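Toxin secretion ATP-binding protein (Vibrio parahaemolyticus RIMD 2210633, PDB 3B79) is probably part of an ABC transporter that couples ATP hydrolysis to export across the membrane, this chain being its N-terminal peptidase C39-like domain. Local coordinates at residues C82-I87 with R92-T97; S11-S16 with E26-G31. All coordinates share one frame; numbering follows the deposited sequence.

Interaction 1. Residues C82-I87 with R92-T97; sequences CVLNSI and REAEVT
Leu-84 and Val-96 face each other as a non-hydrogen-bonded pair in the antiparallel hairpin of strands 80-88 and 93-97; the axes of 82-87 and 93-97 run at 142°. This end is tightly packed on both faces. Leu-84 CD1 lies 4.1 Å from Val-96 CG1, near Ala-94 CB and closer still, 3.7 Å, to Glu-95 O, while Cys-82 SG rests 4.0 Å from Val-96 CG1. Leu-113 of helix 110-116 packs on all four of these apolar side chains. On the other face Val-83 and Thr-97 stand side by side, CB to CB 3.8 Å, between two mutual backbone bonds.

Toward Ser-86 and Ile-87 the hairpin becomes looser: Ser-86 OG lies 3.4 Å from Glu-95 CB and hydrogen-bonds a water. In the conformer described, Glu-95 OE2 hydrogen-bonds Ser-107 OG.

Between the two regimes the register slips by one. Glu-95 O accepts from both Asn-85 N (2.8 Å) and Ser-86 N (3.3 Å), which arrive on the same face of its carbonyl plane: a classic beta bulge. Asn-85 therefore aims its CB at the partner strand, and with CG beside its own backbone N (chi1 -59°) the amide crosses Thr-97 nearly at a right angle. Asn-85 ND2 donates to Thr-97 OG1 at 2.9 Å, with 156° at the hydrogen.

The chemistry implies a bulge pinned twice, by a shared carbonyl and a side-chain bond, between Leu-113 on one face and Tyr-14 with Pro-105 on the other.

Interaction 2. Residues S11-S16 with E26-G31; sequences SLIYVS and EALVNG
Leu-28 CD1 is the methyl through which the two segments meet, and its partners are Leu-12 and Ile-13 on the facing helix. Leu-12 approaches tip to tip, its CD2 3.8 Å from Leu-28 CD1. Ile-13 comes in at a slant: its CG1 lies 3.9 Å from Leu-28 CD1, and the still shorter approach of its CD1 is doubtful, because that side chain has two conformers. The contact is small and wholly apolar, 142 Å² summed over both sides, with the CA atoms of Ile-13 and Leu-28 8.4 Å apart.

Leu-12 carries CG opposite its backbone N (chi1 178°), which sends CD2 to Leu-28 CD1, whereas Leu-28 is extended beyond CG, with chi2 at -166° carrying CD1 forward to meet both partners.

Backbone bonds hold the first shell unequally. Ser-16 N bonds Leu-12 O at 2.9 Å in a regular turn, while 26-29 is a weakly bonded helix, Val-29 N reaching Glu-26 O at 3.2 Å. In the conformer described, Ser-16 OG bonds Leu-21 O and Asn-23 ND2, tying helix 7-18 to the connecting loop, and Ser-24 OG bonds Ala-27 N.

Helix 44-51 completes the surroundings: Leu-12 touches Leu-44, Ala-47 and Ala-48, Leu-28 touches Ala-51, and Leu-53 of strand 53-59 packs on Leu-12, so helix 25-29 joins helices 7-18 and 44-51 in one buried apolar cluster, in the helical part of this peptidase C39-like domain.

How the interactions relate
Helix 7-18 connects the two contacts, whose centres are about 20 Å apart on opposite sides of the chain's centre. Leu-12 and Ile-13 serve interaction 2, while Ser-11 and Tyr-14 of the same helix pack on the strands of interaction 1. Val-83 CG2 approaches Ser-11 O at 3.6 Å, Thr-97 CG2 lies 3.8 Å from Tyr-14 CD1, and Tyr-14 OH sits 3.2 Å from Asn-85 OD1, beside the bulge. Ser-11 OG also bonds Ser-81 OG, just before segment 82-87. In active C39 peptidases the catalytic cysteine generally sits at the start of this first helix; helix 7-18 begins at Pro-7 and holds no cysteine, so no active site or ligand is assigned.

Interaction 1. Residues C82-I87 with R92-T97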
ATOM      1  N   CYS A  82       3.824   1.102   2.425  1.00 10.62           N
ATOM      2  CA  CYS A  82       3.738   2.182   1.452  1.00 10.66           C
ATOM      3  C   CYS A  82       3.092   1.674   0.176  1.00 10.10           C
ATOM      4  O   CYS A  82       2.914   0.462  -0.010  1.00 11.57           O
ATOM      5  CB  CYS A  82       5.099   2.827   1.132  1.00 12.15           C
ATOM      6  SG  CYS A  82       6.264   1.731   0.261  1.00 12.90           S
ATOM      7  N   VAL A  83       2.706   2.606  -0.689  1.00  9.38           N
ATOM      8  CA  VAL A  83       2.315   2.236  -2.033  1.00  8.79           C
ATOM      9  C   VAL A  83       3.587   2.193  -2.882  1.00  9.90           C
ATOM     10  O   VAL A  83       4.419   3.107  -2.793  1.00 10.60           O
ATOM     11  CB  VAL A  83       1.342   3.259  -2.662  1.00  9.53           C
ATOM     12  CG1 VAL A  83       0.884   2.834  -4.041  1.00 11.07           C
ATOM     13  CG2 VAL A  83       0.132   3.424  -1.732  1.00 11.71           C
ATOM     14  N   LEU A  84       3.717   1.171  -3.731  1.00  8.91           N
ATOM     15  CA  LEU A  84       4.728   1.162  -4.777  1.00  8.82           C
ATOM     16  C   LEU A  84       4.028   1.582  -6.060  1.00  9.50           C
ATOM     17  O   LEU A  84       3.131   0.878  -6.568  1.00  9.24           O
ATOM     18  CB  LEU A  84       5.317  -0.260  -4.964  1.00  9.50           C
ATOM     19  CG  LEU A  84       6.385  -0.331  -6.058  1.00 10.10           C
ATOM     20  CD1 LEU A  84       7.586   0.607  -5.775  1.00 11.42           C
ATOM     21  CD2 LEU A  84       6.900  -1.807  -6.199  1.00 10.95           C
ATOM     22  N   ASN A  85       4.464   2.726  -6.597  1.00 10.37           N
ATOM     23  CA  ASN A  85       3.863   3.259  -7.821  1.00 11.35           C
ATOM     24  C   ASN A  85       4.640   2.848  -9.072  1.00 11.98           C
ATOM     25  O   ASN A  85       4.031   2.557 -10.111  1.00 13.40           O
ATOM     26  CB  ASN A  85       3.836   4.793  -7.738  1.00 11.68           C
ATOM     27  CG  ASN A  85       3.030   5.306  -6.522  1.00 11.60           C
ATOM     28  OD1 ASN A  85       1.812   5.533  -6.609  1.00 17.01           O
ATOM     29  ND2 ASN A  85       3.679   5.535  -5.447  1.00 11.63           N
ATOM     30  N   SER A  86       5.973   2.787  -8.981  1.00 12.43           N
ATOM     31  CA  SER A  86       6.832   2.372 -10.105  1.00 12.72           C
ATOM     32  C   SER A  86       8.246   2.132  -9.609  1.00 11.87           C
ATOM     33  O   SER A  86       8.604   2.598  -8.532  1.00 11.91           O
ATOM     34  CB  SER A  86       6.841   3.410 -11.238  1.00 14.60           C
ATOM     35  OG  SER A  86       7.469   4.612 -10.849  1.00 18.33           O
ATOM     36  N   ILE A  87       9.045   1.413 -10.400  1.00 13.73           N
ATOM     37  CA  ILE A  87      10.489   1.255 -10.157  1.00 14.31           C
ATOM     38  C   ILE A  87      11.246   1.476 -11.438  1.00 14.89           C
ATOM     39  O   ILE A  87      10.851   0.938 -12.481  1.00 17.30           O
ATOM     40  CB  ILE A  87      10.945  -0.116  -9.543  1.00 15.00           C
ATOM     41  CG1 ILE A  87      10.387  -0.315  -8.142  1.00 15.22           C
ATOM     42  CG2 ILE A  87      12.491  -0.258  -9.539  1.00 16.81           C
ATOM     43  CD1 ILE A  87      10.709  -1.697  -7.519  1.00 16.50           C
ATOM     44  N   ARG A  92      17.763   3.333 -10.689  0.60 15.00           N
ATOM     45  CA  ARG A  92      17.682   2.738  -9.336  0.60 14.64           C
ATOM     46  C   ARG A  92      16.900   3.646  -8.383  0.60 13.82           C
ATOM     47  O   ARG A  92      17.352   3.993  -7.290  0.60 13.80           O
ATOM     48  CB  ARG A  92      19.070   2.351  -8.831  0.60 15.11           C
ATOM     49  CG  ARG A  92      19.700   1.219  -9.658  0.60 18.41           C
ATOM     50  CD  ARG A  92      21.051   0.830  -9.109  0.60 20.34           C
ATOM     51  NE  ARG A  92      20.997   0.116  -7.833  0.60 21.74           N
ATOM     52  CZ  ARG A  92      20.674  -1.175  -7.706  0.60 22.98           C
ATOM     53  NH1 ARG A  92      20.354  -1.895  -8.771  0.60 22.80           N
ATOM     54  NH2 ARG A  92      20.662  -1.745  -6.507  0.60 23.92           N
ATOM     55  N   GLU A  93      15.696   3.997  -8.819  1.00 13.47           N
ATOM     56  CA  GLU A  93      14.802   4.841  -8.055  1.00 14.57           C
ATOM     57  C   GLU A  93      13.453   4.150  -8.021  1.00 13.93           C
ATOM     58  O   GLU A  93      13.053   3.514  -9.000  1.00 16.62           O
ATOM     59  CB  GLU A  93      14.654   6.195  -8.752  1.00 17.00           C
ATOM     60  CG  GLU A  93      15.912   7.083  -8.623  1.00 20.36           C
ATOM     61  CD  GLU A  93      16.091   7.656  -7.206  1.00 23.57           C
ATOM     62  OE1 GLU A  93      15.142   8.279  -6.649  1.00 25.94           O
ATOM     63  OE2 GLU A  93      17.210   7.544  -6.682  1.00 30.45           O
ATOM     64  N   ALA A  94      12.755   4.262  -6.908  1.00 12.56           N
ATOM     65  CA  ALA A  94      11.379   3.789  -6.809  1.00 12.66           C
ATOM     66  C   ALA A  94      10.491   4.975  -6.556  1.00 12.22           C
ATOM     67  O   ALA A  94      10.887   5.905  -5.833  1.00 14.09           O
ATOM     68  CB  ALA A  94      11.224   2.755  -5.647  1.00 13.71           C
ATOM     69  N   GLU A  95       9.302   4.952  -7.129  0.60 11.30           N
ATOM     70  CA  GLU A  95       8.301   5.933  -6.794  0.60 11.20           C
ATOM     71  C   GLU A  95       7.326   5.271  -5.836  0.60 10.56           C
ATOM     72  O   GLU A  95       6.799   4.180  -6.134  0.60 10.76           O
ATOM     73  CB  GLU A  95       7.571   6.438  -8.032  0.60 11.84           C
ATOM     74  CG  GLU A  95       6.923   7.793  -7.884  0.60 16.24           C
ATOM     75  CD  GLU A  95       7.899   8.952  -8.028  0.60 18.25           C
ATOM     76  OE1 GLU A  95       7.509  10.083  -7.688  0.60 22.47           O
ATOM     77  OE2 GLU A  95       9.058   8.742  -8.406  0.60 19.62           O
ATOM     78  N   VAL A  96       7.182   5.889  -4.668  1.00  9.68           N
ATOM     79  CA  VAL A  96       6.362   5.346  -3.590  1.00 10.03           C
ATOM     80  C   VAL A  96       5.449   6.416  -3.015  1.00  9.28           C
ATOM     81  O   VAL A  96       5.741   7.622  -3.139  1.00 10.22           O
ATOM     82  CB  VAL A  96       7.229   4.754  -2.429  1.00 10.83           C
ATOM     83  CG1 VAL A  96       7.992   3.539  -2.924  1.00 12.03           C
ATOM     84  CG2 VAL A  96       8.168   5.827  -1.873  1.00 11.56           C
ATOM     85  N   THR A  97       4.356   6.018  -2.368  1.00 10.37           N
ATOM     86  CA  THR A  97       3.517   6.973  -1.666  1.00 10.34           C
ATOM     87  C   THR A  97       3.538   6.528  -0.225  1.00  9.81           C
ATOM     88  O   THR A  97       3.152   5.394   0.092  1.00 10.12           O
ATOM     89  CB  THR A  97       2.101   7.010  -2.249  1.00 10.82           C
ATOM     90  OG1 THR A  97       2.182   7.195  -3.662  1.00 11.89           O
ATOM     91  CG2 THR A  97       1.269   8.146  -1.694  1.00 12.30           C
TER
HETATM   92  O   HOH W   1      10.341   4.915 -10.673  1.00 30.81           O

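Interaction 2. Residues S11-S16 with E26-G31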
ATOM      1  N   SER A  11      -2.171   3.803   2.611  1.00  9.89           N
ATOM      2  CA  SER A  11      -1.857   3.142   1.342  1.00 10.23           C
ATOM      3  C   SER A  11      -3.144   2.702   0.619  1.00  9.85           C
ATOM      4  O   SER A  11      -3.276   2.853  -0.597  1.00 10.30           O
ATOM      5  CB  SER A  11      -0.952   1.918   1.594  1.00 10.54           C
ATOM      6  OG  SER A  11       0.273   2.322   2.184  1.00 10.51           O
ATOM      7  N   LEU A  12      -4.108   2.155   1.378  1.00 10.23           N
ATOM      8  CA  LEU A  12      -5.350   1.689   0.764  1.00 11.16           C
ATOM      9  C   LEU A  12      -6.164   2.857   0.213  1.00 11.32           C
ATOM     10  O   LEU A  12      -6.759   2.738  -0.865  1.00 11.35           O
ATOM     11  CB  LEU A  12      -6.179   0.948   1.827  1.00 11.84           C
ATOM     12  CG  LEU A  12      -7.526   0.435   1.341  1.00 14.38           C
ATOM     13  CD1 LEU A  12      -7.373  -0.572   0.193  1.00 15.54           C
ATOM     14  CD2 LEU A  12      -8.323  -0.176   2.521  1.00 14.52           C
ATOM     15  N   ILE A  13      -6.195   3.971   0.937  0.60 10.82           N
ATOM     16  CA  ILE A  13      -6.933   5.162   0.465  0.60 10.74           C
ATOM     17  C   ILE A  13      -6.319   5.643  -0.814  0.60 11.09           C
ATOM     18  O   ILE A  13      -7.060   5.975  -1.765  0.60  9.59           O
ATOM     19  CB  ILE A  13      -6.924   6.257   1.540  0.60 10.91           C
ATOM     20  CG1 ILE A  13      -7.935   5.881   2.644  0.60 11.18           C
ATOM     21  CG2 ILE A  13      -7.249   7.674   0.935  0.60 12.26           C
ATOM     22  CD1 ILE A  13      -9.367   6.030   2.301  0.60 17.97           C
ATOM     23  N   TYR A  14      -4.993   5.682  -0.888  1.00 11.08           N
ATOM     24  CA  TYR A  14      -4.338   6.115  -2.139  1.00 10.84           C
ATOM     25  C   TYR A  14      -4.797   5.205  -3.286  1.00 10.19           C
ATOM     26  O   TYR A  14      -5.200   5.698  -4.353  1.00 10.93           O
ATOM     27  CB  TYR A  14      -2.792   6.089  -2.035  1.00 11.03           C
ATOM     28  CG  TYR A  14      -2.185   6.439  -3.366  1.00 10.97           C
ATOM     29  CD1 TYR A  14      -1.934   7.763  -3.701  1.00 12.59           C
ATOM     30  CD2 TYR A  14      -1.965   5.450  -4.326  1.00 11.25           C
ATOM     31  CE1 TYR A  14      -1.445   8.072  -4.960  1.00 12.91           C
ATOM     32  CE2 TYR A  14      -1.505   5.769  -5.594  1.00 12.08           C
ATOM     33  CZ  TYR A  14      -1.253   7.098  -5.914  1.00 12.58           C
ATOM     34  OH  TYR A  14      -0.782   7.374  -7.215  1.00 15.84           O
ATOM     35  N   VAL A  15      -4.765   3.876  -3.100  1.00 10.29           N
ATOM     36  CA  VAL A  15      -5.144   3.023  -4.193  1.00 10.87           C
ATOM     37  C   VAL A  15      -6.615   3.185  -4.560  1.00 10.63           C
ATOM     38  O   VAL A  15      -6.980   3.165  -5.748  1.00 11.25           O
ATOM     39  CB  VAL A  15      -4.761   1.538  -3.908  1.00 10.79           C
ATOM     40  CG1 VAL A  15      -5.251   0.658  -5.063  1.00 12.86           C
ATOM     41  CG2 VAL A  15      -3.248   1.442  -3.709  1.00 12.21           C
ATOM     42  N   SER A  16      -7.504   3.276  -3.578  0.60 10.68           N
ATOM     43  CA  SER A  16      -8.927   3.477  -3.848  0.60 10.13           C
ATOM     44  C   SER A  16      -9.126   4.713  -4.734  0.60  9.69           C
ATOM     45  O   SER A  16      -9.824   4.645  -5.744  0.60 11.30           O
ATOM     46  CB  SER A  16      -9.662   3.603  -2.506  0.60 11.29           C
ATOM     47  OG  SER A  16     -11.011   3.968  -2.628  0.60 12.77           O
ATOM     48  N   GLU A  26     -13.367   6.302   7.064  0.60 31.44           N
ATOM     49  CA  GLU A  26     -14.411   5.736   7.952  0.60 31.86           C
ATOM     50  C   GLU A  26     -15.094   4.490   7.389  0.60 30.44           C
ATOM     51  O   GLU A  26     -15.135   3.442   8.051  0.60 30.59           O
ATOM     52  CB  GLU A  26     -15.491   6.785   8.339  0.60 32.24           C
ATOM     53  CG  GLU A  26     -15.427   7.316   9.792  0.60 34.00           C
ATOM     54  CD  GLU A  26     -16.537   8.336  10.122  0.60 34.97           C
ATOM     55  OE1 GLU A  26     -17.702   8.126   9.696  0.60 38.34           O
ATOM     56  OE2 GLU A  26     -16.246   9.348  10.817  0.60 38.75           O
ATOM     57  N   ALA A  27     -15.616   4.597   6.169  1.00 29.01           N
ATOM     58  CA  ALA A  27     -16.237   3.464   5.488  1.00 27.10           C
ATOM     59  C   ALA A  27     -15.276   2.285   5.419  1.00 24.65           C
ATOM     60  O   ALA A  27     -15.691   1.117   5.570  1.00 24.71           O
ATOM     61  CB  ALA A  27     -16.699   3.859   4.074  1.00 27.61           C
ATOM     62  N   LEU A  28     -13.996   2.574   5.211  1.00 21.74           N
ATOM     63  CA  LEU A  28     -13.056   1.472   4.970  1.00 21.20           C
ATOM     64  C   LEU A  28     -12.762   0.651   6.204  1.00 20.91           C
ATOM     65  O   LEU A  28     -12.384  -0.524   6.110  1.00 21.78           O
ATOM     66  CB  LEU A  28     -11.727   1.963   4.426  1.00 20.17           C
ATOM     67  CG  LEU A  28     -11.885   2.750   3.139  1.00 23.23           C
ATOM     68  CD1 LEU A  28     -10.525   2.907   2.479  1.00 24.10           C
ATOM     69  CD2 LEU A  28     -12.892   2.143   2.203  1.00 26.11           C
ATOM     70  N   VAL A  29     -12.891   1.262   7.375  1.00 19.37           N
ATOM     71  CA  VAL A  29     -12.637   0.497   8.610  1.00 22.12           C
ATOM     72  C   VAL A  29     -13.921   0.097   9.338  1.00 22.30           C
ATOM     73  O   VAL A  29     -13.853  -0.529  10.396  1.00 22.69           O
ATOM     74  CB  VAL A  29     -11.662   1.230   9.553  1.00 21.59           C
ATOM     75  CG1 VAL A  29     -10.298   1.454   8.881  1.00 23.58           C
ATOM     76  CG2 VAL A  29     -12.286   2.552  10.025  1.00 25.10           C
ATOM     77  N   ASN A  30     -15.087   0.445   8.782  1.00 23.45           N
ATOM     78  CA  ASN A  30     -16.368   0.215   9.486  1.00 25.19           C
ATOM     79  C   ASN A  30     -16.616  -1.240   9.816  1.00 25.13           C
ATOM     80  O   ASN A  30     -16.645  -2.083   8.927  1.00 25.35           O
ATOM     81  CB  ASN A  30     -17.550   0.745   8.649  1.00 26.40           C
ATOM     82  CG  ASN A  30     -18.870   0.791   9.452  1.00 29.89           C
ATOM     83  OD1 ASN A  30     -19.941   0.524   8.925  1.00 37.29           O
ATOM     84  ND2 ASN A  30     -18.768   1.137  10.713  1.00 31.72           N
ATOM     85  N   GLY A  31     -16.851  -1.519  11.096  1.00 25.75           N
ATOM     86  CA  GLY A  31     -17.118  -2.884  11.539  1.00 26.27           C
ATOM     87  C   GLY A  31     -15.899  -3.801  11.646  1.00 26.32           C
ATOM     88  O   GLY A  31     -16.057  -5.018  11.848  1.00 28.18           O
TER